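Local coordinates for protein putative prolyl-tRNA synthetase (Leishmania major, PDB 5XIL) that probably catalyses the ATP-dependent attachment of L-proline to tRNA(Pro), this chain carrying the class II catalytic core, anticodon-binding domain and zinc-containing C-terminal domain, at residues Trp41-Trp46 / Glu155-Glu160; Val114-Tyr119 / Glu160-Trp165; Pro149-Arg154 / Ser265-Gly270. All coordinates share one frame; numbering follows the deposited sequence.

Contact 1: residues Trp41-Trp46 / Glu155-Glu160; sequences WAYYVW and EFLWQE
W46 and Y43 close on L157 and W158 in an almost wholly apolar packing of a helix on a strand, buried in the class II synthetase core beside the subunit interface. Helix 41-46 belongs to the long helix of motif 1, the dimer motif of the class, and 155-160 begins the second strand of motif 2. The two axes run nearly parallel, 8° apart and 11.6 Å from each other, a gap filled by side chains.

L157 CD1 bridges the two rings. It stands 3.7 Å from W46 NE1 and 3.8 Å from Y43 CE1, reaching the tyrosine at its ring edge and the indole obliquely. The indole gets there because CG of W46 is anti to its backbone N (chi1 -168°), which carries the ring out to the strand; its six-membered end then slides along the backbone, with CZ2 3.7 Å from W158 CA. The indole nitrogen is not lost to this greasy setting: W46 NE1 donates in the ring plane to a water at 3.0 Å, and that water makes a weak bond to W158 O. Y66 of the second subunit packs on L157, and D64 of that subunit on Y43.

Around this packing, W46 also rests on L264 of strand 253-265, the antiparallel neighbour of the strand, while strand 131-139 flanks its other edge and V45 meets I269 and M272 of helix 267-276.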
# COMPACT_ATOMS: atom_id res chain seq x y z
N TRP A 41 7.50 13.20 -5.94
CA TRP A 41 7.28 14.23 -4.97
C TRP A 41 5.83 14.33 -4.52
O TRP A 41 5.50 14.65 -3.35
CB TRP A 41 7.78 15.56 -5.51
CG TRP A 41 7.89 16.67 -4.53
CD1 TRP A 41 7.16 17.84 -4.51
CD2 TRP A 41 8.81 16.74 -3.41
NE1 TRP A 41 7.58 18.62 -3.45
CE2 TRP A 41 8.56 17.96 -2.76
CE3 TRP A 41 9.82 15.90 -2.92
CZ2 TRP A 41 9.30 18.37 -1.62
CZ3 TRP A 41 10.57 16.31 -1.80
CH2 TRP A 41 10.27 17.52 -1.15
N ALA A 42 4.94 14.12 -5.49
CA ALA A 42 3.53 14.01 -5.20
C ALA A 42 3.07 12.62 -4.72
O ALA A 42 2.27 12.48 -3.79
CB ALA A 42 2.73 14.44 -6.39
N TYR A 43 3.51 11.56 -5.41
CA TYR A 43 3.14 10.21 -5.02
C TYR A 43 3.44 9.83 -3.56
O TYR A 43 2.66 9.13 -2.93
CB TYR A 43 3.75 9.14 -5.97
CG TYR A 43 2.99 7.83 -5.84
CD1 TYR A 43 1.76 7.66 -6.49
CD2 TYR A 43 3.38 6.85 -4.93
CE1 TYR A 43 1.02 6.48 -6.33
CE2 TYR A 43 2.64 5.67 -4.78
CZ TYR A 43 1.47 5.52 -5.50
OH TYR A 43 0.70 4.42 -5.32
N TYR A 44 4.56 10.31 -3.02
CA TYR A 44 4.93 10.07 -1.62
C TYR A 44 3.79 10.47 -0.73
O TYR A 44 3.50 9.81 0.29
CB TYR A 44 6.16 10.83 -1.20
CG TYR A 44 6.61 10.46 0.14
CD1 TYR A 44 7.34 9.29 0.33
CD2 TYR A 44 6.35 11.27 1.25
CE1 TYR A 44 7.76 8.91 1.61
CE2 TYR A 44 6.74 10.92 2.53
CZ TYR A 44 7.44 9.73 2.71
OH TYR A 44 7.84 9.37 3.94
N VAL A 45 3.10 11.56 -1.13
CA VAL A 45 1.93 11.98 -0.33
C VAL A 45 0.83 10.88 -0.25
O VAL A 45 0.36 10.58 0.79
CB VAL A 45 1.36 13.32 -0.84
CG1 VAL A 45 0.20 13.70 0.00
CG2 VAL A 45 2.43 14.39 -0.85
N TRP A 46 0.51 10.27 -1.39
CA TRP A 46 -0.44 9.17 -1.52
C TRP A 46 0.07 7.98 -0.74
O TRP A 46 -0.66 7.42 0.06
CB TRP A 46 -0.74 8.87 -2.97
CG TRP A 46 -1.93 7.94 -3.10
CD1 TRP A 46 -1.89 6.68 -3.55
CD2 TRP A 46 -3.30 8.17 -2.65
NE1 TRP A 46 -3.16 6.11 -3.47
CE2 TRP A 46 -4.03 7.00 -2.90
CE3 TRP A 46 -3.95 9.23 -2.05
CZ2 TRP A 46 -5.41 6.89 -2.62
CZ3 TRP A 46 -5.30 9.14 -1.80
CH2 TRP A 46 -6.02 7.98 -2.07
N GLU A 155 -8.47 9.66 -14.84
CA GLU A 155 -7.99 8.53 -14.05
C GLU A 155 -7.44 9.01 -12.69
O GLU A 155 -6.79 10.06 -12.60
CB GLU A 155 -6.88 7.80 -14.82
CG GLU A 155 -6.58 6.40 -14.31
CD GLU A 155 -5.41 5.81 -15.06
OE1 GLU A 155 -4.30 6.34 -14.94
OE2 GLU A 155 -5.61 4.83 -15.81
N PHE A 156 -7.73 8.27 -11.63
CA PHE A 156 -7.17 8.63 -10.36
C PHE A 156 -7.10 7.38 -9.49
O PHE A 156 -7.50 6.33 -9.89
CB PHE A 156 -7.97 9.77 -9.70
CG PHE A 156 -9.41 9.46 -9.47
CD1 PHE A 156 -9.83 8.82 -8.30
CD2 PHE A 156 -10.38 9.80 -10.43
CE1 PHE A 156 -11.18 8.54 -8.06
CE2 PHE A 156 -11.72 9.53 -10.21
CZ PHE A 156 -12.13 8.88 -9.03
N LEU A 157 -6.54 7.54 -8.31
CA LEU A 157 -6.41 6.49 -7.34
C LEU A 157 -7.25 6.83 -6.16
O LEU A 157 -7.37 8.00 -5.77
CB LEU A 157 -4.97 6.40 -6.84
CG LEU A 157 -3.77 6.35 -7.80
CD1 LEU A 157 -2.60 5.68 -7.08
CD2 LEU A 157 -4.11 5.48 -8.93
N TRP A 158 -7.81 5.81 -5.55
CA TRP A 158 -8.60 6.00 -4.37
C TRP A 158 -8.71 4.72 -3.58
O TRP A 158 -8.10 3.70 -3.90
CB TRP A 158 -9.93 6.58 -4.72
CG TRP A 158 -11.04 5.70 -5.11
CD1 TRP A 158 -10.99 4.53 -5.78
CD2 TRP A 158 -12.43 6.01 -4.92
NE1 TRP A 158 -12.30 4.04 -5.98
CE2 TRP A 158 -13.18 4.97 -5.49
CE3 TRP A 158 -13.11 7.10 -4.29
CZ2 TRP A 158 -14.61 4.96 -5.44
CZ3 TRP A 158 -14.54 7.08 -4.26
CH2 TRP A 158 -15.25 6.02 -4.85
N GLN A 159 -9.42 4.87 -2.52
CA GLN A 159 -9.71 3.88 -1.60
C GLN A 159 -11.24 3.91 -1.41
O GLN A 159 -11.84 4.97 -1.31
CB GLN A 159 -9.03 4.34 -0.30
CG GLN A 159 -9.49 3.86 1.00
CD GLN A 159 -10.77 4.46 1.44
OE1 GLN A 159 -10.89 5.67 1.63
NE2 GLN A 159 -11.74 3.62 1.62
N GLU A 160 -11.86 2.76 -1.53
CA GLU A 160 -13.29 2.78 -1.21
C GLU A 160 -13.66 1.55 -0.38
O GLU A 160 -13.17 0.47 -0.64
CB GLU A 160 -14.10 2.81 -2.49
CG GLU A 160 -13.98 1.59 -3.31
CD GLU A 160 -14.88 1.57 -4.58
OE1 GLU A 160 -16.13 1.79 -4.51
OE2 GLU A 160 -14.25 1.35 -5.65
O HOH W 1 -4.70 3.62 -4.23

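Contact 2: residues Val114-Tyr119 / Glu160-Trp165; sequences VMYPYY and EGHCAW
M115 and Y119 of helix 114-119 sit over H162 and A164 of strand 160-165, the two axes 10.7 Å apart and pointing the same general way at a crossing angle of -27°. This is a helix laid on the antiparallel sheet of the class II core, on the strand that completes motif 2; P117 falls where the helix is kinked.

H162 is the hub, its side chain met from several directions. M115 comes over one face of the imidazole: SD lies 4.0 Å from the H162 ring centroid, and the bend at the last torsion (chi3 69°) brings CE to 3.6 Å from H162 CD2. Y116 approaches instead at the imidazole edge and in its plane, its OH sharing a hydrogen bond of 2.7 Å with H162 ND1. The same hydroxyl has a weak bond to a water that donates to C163 O. On the far nitrogen, H162 NE2 donates to E160 OE1 at 2.7 Å, fairly straight at 159°, and E160 is itself held through its other oxygen by S111. With both nitrogens engaged, the ring's rotation is fixed.

Y119 adds an apolar flank, CD2 lying 4.2 Å from A164 CB, and M135 and F67 border M115. At the tip of Y119, OH donates to H162 O over 2.7 Å, standing above the carbonyl plane and approaching with the edge of its own ring toward that oxygen.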
# COMPACT_ATOMS: atom_id res chain seq x y z
N VAL A 114 -20.72 -4.72 -9.17
CA VAL A 114 -19.85 -5.86 -9.16
C VAL A 114 -19.81 -6.56 -7.78
O VAL A 114 -19.73 -7.80 -7.66
CB VAL A 114 -18.42 -5.41 -9.55
CG1 VAL A 114 -17.48 -6.57 -9.42
CG2 VAL A 114 -18.41 -4.84 -10.96
N MET A 115 -19.81 -5.76 -6.73
CA MET A 115 -19.61 -6.27 -5.38
C MET A 115 -20.88 -6.80 -4.69
O MET A 115 -20.83 -7.77 -3.98
CB MET A 115 -19.02 -5.13 -4.53
CG MET A 115 -17.56 -4.75 -4.91
SD MET A 115 -16.95 -3.32 -3.94
CE MET A 115 -16.84 -4.05 -2.29
N TYR A 116 -21.98 -6.10 -4.85
CA TYR A 116 -23.13 -6.38 -4.02
C TYR A 116 -23.81 -7.73 -4.33
O TYR A 116 -24.38 -8.36 -3.41
CB TYR A 116 -24.08 -5.20 -4.02
CG TYR A 116 -23.52 -3.95 -3.30
CD1 TYR A 116 -22.25 -3.95 -2.67
CD2 TYR A 116 -24.22 -2.74 -3.31
CE1 TYR A 116 -21.75 -2.80 -2.04
CE2 TYR A 116 -23.74 -1.60 -2.64
CZ TYR A 116 -22.51 -1.60 -2.02
OH TYR A 116 -22.00 -0.44 -1.37
N PRO A 117 -23.63 -8.24 -5.55
CA PRO A 117 -24.06 -9.65 -5.76
C PRO A 117 -23.25 -10.59 -4.89
O PRO A 117 -23.79 -11.59 -4.40
CB PRO A 117 -23.78 -9.89 -7.25
CG PRO A 117 -23.93 -8.53 -7.88
CD PRO A 117 -23.42 -7.54 -6.83
N TYR A 118 -21.94 -10.34 -4.72
CA TYR A 118 -21.17 -11.17 -3.84
C TYR A 118 -21.57 -11.02 -2.40
O TYR A 118 -21.55 -12.02 -1.65
CB TYR A 118 -19.62 -11.04 -4.09
CG TYR A 118 -19.29 -11.68 -5.40
CD1 TYR A 118 -19.47 -11.00 -6.59
CD2 TYR A 118 -18.90 -13.02 -5.46
CE1 TYR A 118 -19.27 -11.62 -7.84
CE2 TYR A 118 -18.66 -13.65 -6.69
CZ TYR A 118 -18.86 -12.94 -7.89
OH TYR A 118 -18.62 -13.55 -9.15
N TYR A 119 -21.91 -9.80 -1.97
CA TYR A 119 -22.38 -9.58 -0.63
C TYR A 119 -23.62 -10.48 -0.39
O TYR A 119 -23.79 -11.07 0.66
CB TYR A 119 -22.73 -8.10 -0.40
CG TYR A 119 -21.51 -7.25 -0.03
CD1 TYR A 119 -20.28 -7.46 -0.66
CD2 TYR A 119 -21.58 -6.25 0.95
CE1 TYR A 119 -19.16 -6.67 -0.34
CE2 TYR A 119 -20.45 -5.45 1.27
CZ TYR A 119 -19.25 -5.70 0.63
OH TYR A 119 -18.09 -5.01 0.90
N GLU A 160 -11.86 2.76 -1.53
CA GLU A 160 -13.29 2.78 -1.21
C GLU A 160 -13.66 1.55 -0.38
O GLU A 160 -13.17 0.47 -0.64
CB GLU A 160 -14.10 2.81 -2.49
CG GLU A 160 -13.98 1.59 -3.31
CD GLU A 160 -14.88 1.57 -4.58
OE1 GLU A 160 -16.13 1.79 -4.51
OE2 GLU A 160 -14.25 1.35 -5.65
N GLY A 161 -14.46 1.76 0.62
CA GLY A 161 -14.87 0.79 1.57
C GLY A 161 -16.37 0.60 1.40
O GLY A 161 -17.11 1.56 1.09
N HIS A 162 -16.81 -0.63 1.66
CA HIS A 162 -18.26 -1.01 1.58
C HIS A 162 -18.52 -1.98 2.71
O HIS A 162 -17.88 -3.06 2.81
CB HIS A 162 -18.65 -1.64 0.25
CG HIS A 162 -18.35 -0.82 -0.95
ND1 HIS A 162 -19.34 -0.18 -1.68
CD2 HIS A 162 -17.18 -0.52 -1.57
CE1 HIS A 162 -18.79 0.47 -2.70
NE2 HIS A 162 -17.48 0.31 -2.63
N CYS A 163 -19.43 -1.61 3.60
CA CYS A 163 -19.75 -2.43 4.74
C CYS A 163 -21.27 -2.71 4.81
O CYS A 163 -22.09 -1.94 4.36
CB CYS A 163 -19.27 -1.74 6.03
SG CYS A 163 -17.43 -1.41 5.97
N ALA A 164 -21.60 -3.83 5.47
CA ALA A 164 -22.98 -4.27 5.69
C ALA A 164 -23.02 -4.80 7.10
O ALA A 164 -22.20 -5.66 7.47
CB ALA A 164 -23.30 -5.40 4.73
N TRP A 165 -23.97 -4.31 7.87
CA TRP A 165 -24.10 -4.64 9.27
C TRP A 165 -25.54 -5.20 9.52
O TRP A 165 -26.45 -4.84 8.83
CB TRP A 165 -23.96 -3.39 10.13
CG TRP A 165 -22.63 -2.73 10.07
CD1 TRP A 165 -22.17 -1.85 9.12
CD2 TRP A 165 -21.58 -2.91 11.01
NE1 TRP A 165 -20.86 -1.48 9.44
CE2 TRP A 165 -20.49 -2.11 10.59
CE3 TRP A 165 -21.46 -3.65 12.19
CZ2 TRP A 165 -19.28 -2.02 11.34
CZ3 TRP A 165 -20.25 -3.61 12.89
CH2 TRP A 165 -19.17 -2.81 12.45
O HOH W 2 -21.92 -1.65 1.19

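Contact 3: residues Pro149-Arg154 / Ser265-Gly270; sequences PFIRTR and STRVIG
F150 wedges against the first turn of helix 267-270, where the motif 2 loop meets the start of the motif 3 helix. From its base outward, F150 CB presses on the backbone of G270, 3.4 Å from G270 N. With CG anti to the carbonyl carbon (chi1 -55°), the ring turns over I269: CG2 of that residue sits above the ring centre, 3.8 Å from the F150 centroid, a CH-pi contact 5° off the normal. F150 CD1 lies 4.0 Å from T266 O, which is met obliquely, and at the tip CZ is 4.1 Å from I269 CG2.

The backbone joins in: R267 CA lies 3.1 Å from F150 O in a CA-H...O contact, nearly straight at the hydrogen (171°). As separate side-chain packing, I151 CD1 settles 3.7 Å from G270 CA, where there is no side chain to stop it. S265 OG caps the helix by accepting from R267 N.

Beyond the F150 packing the contact turns polar. R267 NH2 donates to I151 O at 3.3 Å, with the oxygen in the guanidinium plane, and R267 NE adds a weak bond to the same oxygen; NH1 is taken by Q226 O. R152 runs alongside with its guanidinium nearly perpendicular, its NH1 only 3.2 Å from R267 NH2, two donors with no bond between them. The two guanidinium groups would be expected to raise the local positive potential, perhaps in keeping with the ATP site that motifs 2 and 3 build together in class II synthetases.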
# COMPACT_ATOMS: atom_id res chain seq x y z
N PRO A 149 -5.46 18.44 -12.86
CA PRO A 149 -4.70 17.41 -12.12
C PRO A 149 -4.97 17.43 -10.62
O PRO A 149 -5.13 18.51 -10.00
CB PRO A 149 -3.25 17.76 -12.40
CG PRO A 149 -3.29 18.58 -13.70
CD PRO A 149 -4.58 19.35 -13.62
N PHE A 150 -5.17 16.23 -10.09
CA PHE A 150 -5.50 15.97 -8.68
C PHE A 150 -6.76 16.59 -8.20
O PHE A 150 -6.93 16.66 -6.97
CB PHE A 150 -4.44 16.51 -7.73
CG PHE A 150 -3.07 16.02 -7.99
CD1 PHE A 150 -2.82 14.69 -8.01
CD2 PHE A 150 -2.06 16.88 -8.20
CE1 PHE A 150 -1.54 14.18 -8.21
CE2 PHE A 150 -0.77 16.42 -8.42
CZ PHE A 150 -0.52 15.03 -8.43
N ILE A 151 -7.55 17.21 -9.05
CA ILE A 151 -8.81 17.74 -8.58
C ILE A 151 -9.90 16.94 -9.25
O ILE A 151 -10.63 16.21 -8.54
CB ILE A 151 -8.95 19.24 -8.82
CG1 ILE A 151 -7.92 19.98 -7.94
CG2 ILE A 151 -10.35 19.68 -8.40
CD1 ILE A 151 -8.12 19.78 -6.42
N ARG A 152 -9.94 17.02 -10.57
CA ARG A 152 -10.92 16.29 -11.41
C ARG A 152 -10.21 15.76 -12.63
O ARG A 152 -9.81 16.50 -13.51
CB ARG A 152 -12.02 17.22 -11.91
CG ARG A 152 -13.41 16.60 -11.96
CD ARG A 152 -14.29 17.28 -10.93
NE ARG A 152 -14.09 18.73 -11.08
CZ ARG A 152 -14.16 19.64 -10.11
NH1 ARG A 152 -14.45 19.27 -8.87
NH2 ARG A 152 -13.96 20.92 -10.41
N THR A 153 -10.05 14.45 -12.68
CA THR A 153 -9.26 13.84 -13.74
C THR A 153 -9.95 12.61 -14.19
O THR A 153 -10.80 12.07 -13.45
CB THR A 153 -7.85 13.48 -13.26
OG1 THR A 153 -7.93 12.42 -12.28
CG2 THR A 153 -7.25 14.65 -12.61
N ARG A 154 -9.55 12.16 -15.38
CA ARG A 154 -10.16 10.99 -16.03
C ARG A 154 -9.72 9.71 -15.30
O ARG A 154 -10.50 8.80 -15.15
CB ARG A 154 -9.81 10.91 -17.52
N SER A 265 -9.81 10.02 -2.27
CA SER A 265 -8.99 9.89 -3.48
C SER A 265 -7.78 10.86 -3.48
O SER A 265 -7.64 11.63 -2.58
CB SER A 265 -9.84 10.19 -4.68
OG SER A 265 -10.06 11.58 -4.87
N THR A 266 -7.01 10.81 -4.56
CA THR A 266 -5.87 11.69 -4.76
C THR A 266 -6.28 13.16 -4.93
O THR A 266 -5.41 14.04 -5.02
CB THR A 266 -5.07 11.25 -5.97
OG1 THR A 266 -5.96 10.86 -6.98
CG2 THR A 266 -4.23 10.08 -5.57
N ARG A 267 -7.58 13.44 -4.93
CA ARG A 267 -8.01 14.79 -4.74
C ARG A 267 -7.38 15.45 -3.49
O ARG A 267 -7.17 16.68 -3.46
CB ARG A 267 -9.54 14.91 -4.68
CG ARG A 267 -9.99 16.24 -4.11
CD ARG A 267 -11.45 16.36 -4.02
NE ARG A 267 -11.91 16.51 -5.39
CZ ARG A 267 -13.13 16.82 -5.71
NH1 ARG A 267 -14.01 17.00 -4.75
NH2 ARG A 267 -13.45 16.93 -6.99
N VAL A 268 -7.08 14.63 -2.43
CA VAL A 268 -6.49 15.23 -1.27
C VAL A 268 -5.20 15.96 -1.64
O VAL A 268 -4.84 16.97 -0.96
CB VAL A 268 -6.23 14.22 -0.10
CG1 VAL A 268 -7.47 13.47 0.34
CG2 VAL A 268 -5.17 13.25 -0.49
N ILE A 269 -4.47 15.49 -2.64
CA ILE A 269 -3.20 16.09 -2.98
C ILE A 269 -3.46 17.49 -3.60
O ILE A 269 -2.77 18.45 -3.31
CB ILE A 269 -2.38 15.21 -3.98
CG1 ILE A 269 -2.08 13.82 -3.32
CG2 ILE A 269 -1.16 15.94 -4.48
CD1 ILE A 269 -1.45 12.87 -4.26
N GLY A 270 -4.42 17.57 -4.51
CA GLY A 270 -4.77 18.85 -5.12
C GLY A 270 -5.24 19.87 -4.07
O GLY A 270 -4.86 21.04 -4.12

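In the fold
All three contacts are largely buried and bind pieces of the class II core, but their chemistry shifts with position. Contacts 1 and 2 share E160 and the strand 156-165, their centres about 23 Å apart: near the chain centre a helix meets the strand with hydrocarbon and one water, whereas farther out another helix is fastened to it by direct hydrogen bonds around a histidine. Contact 3, centred about 8 Å from contact 1, continues it, since L157 O takes a probable hydrogen bond from T266 N at 3.1 Å. It replaces the strand with a loop, and is the one with an exposed member, R152, at its charged, solvent-facing end.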